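Local coordinates for transcriptional repressor PadR (Bacillus cereus, PDB 6JYI), which acts as a PadR-like transcriptional regulator, binding DNA through a winged helix-turn-helix domain, probably as a two-fold symmetric dimer, at the interface of chains A and B. Residues are numbered along the deposited sequence; one frame, centred on the assembly and turned at random. Chains: chain A/B, Transcriptional repressor PadR.

The interface of chains A and B. Residues chain A 16, 30, 34-35, 38; chain B 104, 107-108.
This is an apolar, largely aromatic patch of the two-fold symmetric dimer interface. It joins the DNA-binding region of chain A to helix 101-107 of chain B, and its twin occurs with the chains exchanged. B:Tyr107 is the central side chain and buries 58 Å². Its CG lies anti to the backbone N (chi1 -168°), which sends the ring toward the end of chain A helix 24-35. A:Val34, A:Phe35 and A:Phe38 all lie on the same side of the tyrosine ring, toward its rim. A:Phe35 meets it edge-to-face, with the planes at 64°, and its CZ is 3.6 Å from B:Tyr107 CE2. The side chains of A:Val34 and B:Tyr107 point at each other, and the A:Val34 CG1 methyl sits 3.5 Å from B:Tyr107 CE1. The side chain of A:Phe38 runs at about a right angle to that of B:Tyr107, but the rings are tilted rather than perpendicular, with A:Phe38 CZ 3.7 Å from B:Tyr107 CD1. The phenol OH of B:Tyr107 lies beside the CG1 methyls of A:Val30 and A:Val34, 4.0 Å from each. B:Met104, a selenomethionine, has a bent chain. As modelled, its CE methyl lies in plane at the edge of the A:Phe38 ring but too close to A:Phe35, so both placements are doubtful. B:Phe108 brings its CE1 to 3.6 Å from the backbone N of A:Leu16 in helix 8-19. The patch ties one subunit's DNA-binding region to the other subunit, and so probably helps set its position within the dimer.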
# COMPACT_ATOMS: atom_id res chain seq x y z
N LEU A 16 9.95 16.52 -1.63
CA LEU A 16 9.06 17.53 -2.17
C LEU A 16 9.73 18.91 -2.18
O LEU A 16 9.71 19.63 -3.19
CB LEU A 16 7.78 17.57 -1.34
CG LEU A 16 6.75 16.50 -1.65
CD1 LEU A 16 5.54 16.65 -0.66
CD2 LEU A 16 6.28 16.58 -3.11
N VAL A 30 -0.33 18.28 -2.21
CA VAL A 30 0.46 17.30 -3.01
C VAL A 30 0.34 15.91 -2.41
O VAL A 30 0.18 14.93 -3.12
CB VAL A 30 1.96 17.62 -3.17
CG1 VAL A 30 2.53 16.68 -4.28
CG2 VAL A 30 2.14 19.01 -3.63
N VAL A 34 -1.35 13.13 -4.84
CA VAL A 34 -0.35 12.27 -5.46
C VAL A 34 0.07 11.16 -4.50
O VAL A 34 -0.10 9.97 -4.82
CB VAL A 34 0.90 13.09 -5.85
CG1 VAL A 34 2.04 12.20 -6.23
CG2 VAL A 34 0.59 14.10 -6.95
N PHE A 35 0.57 11.51 -3.32
CA PHE A 35 1.17 10.50 -2.42
C PHE A 35 0.18 9.54 -1.74
O PHE A 35 0.57 8.45 -1.32
CB PHE A 35 2.12 11.14 -1.40
CG PHE A 35 3.36 11.69 -2.00
CD1 PHE A 35 3.40 12.95 -2.51
CD2 PHE A 35 4.49 10.94 -2.08
CE1 PHE A 35 4.58 13.46 -3.07
CE2 PHE A 35 5.64 11.48 -2.66
CZ PHE A 35 5.65 12.74 -3.14
N PHE A 38 0.68 6.20 -3.54
CA PHE A 38 1.86 5.35 -3.42
C PHE A 38 2.72 5.52 -2.16
O PHE A 38 3.67 4.77 -1.98
CB PHE A 38 2.69 5.43 -4.71
CG PHE A 38 3.34 6.75 -4.95
CD1 PHE A 38 4.49 7.10 -4.27
CD2 PHE A 38 2.81 7.64 -5.90
CE1 PHE A 38 5.10 8.33 -4.47
CE2 PHE A 38 3.43 8.87 -6.13
CZ PHE A 38 4.55 9.22 -5.41
N MSE B 104 8.05 5.96 -5.21
CA MSE B 104 8.66 7.17 -4.69
C MSE B 104 10.03 7.47 -5.32
O MSE B 104 10.33 8.64 -5.61
CB MSE B 104 8.68 7.13 -3.15
CG MSE B 104 9.44 8.23 -2.47
SE MSE B 104 8.42 8.95 -0.96
CE MSE B 104 7.43 9.79 -2.57
N TYR B 107 9.14 8.85 -8.64
CA TYR B 107 8.63 10.19 -8.47
C TYR B 107 9.77 11.21 -8.29
O TYR B 107 9.70 12.30 -8.84
CB TYR B 107 7.66 10.26 -7.31
CG TYR B 107 6.89 11.51 -7.26
CD1 TYR B 107 5.72 11.65 -7.98
CD2 TYR B 107 7.31 12.58 -6.50
CE1 TYR B 107 5.00 12.81 -7.97
CE2 TYR B 107 6.57 13.79 -6.49
CZ TYR B 107 5.44 13.89 -7.21
OH TYR B 107 4.68 15.04 -7.20
N PHE B 108 10.77 10.86 -7.49
CA PHE B 108 11.94 11.69 -7.25
C PHE B 108 13.11 11.36 -8.18
O PHE B 108 14.28 11.72 -7.88
CB PHE B 108 12.37 11.55 -5.80
CG PHE B 108 11.37 12.10 -4.78
CD1 PHE B 108 10.77 13.36 -4.93
CD2 PHE B 108 11.05 11.36 -3.66
CE1 PHE B 108 9.87 13.82 -4.01
CE2 PHE B 108 10.17 11.82 -2.74
CZ PHE B 108 9.56 13.04 -2.90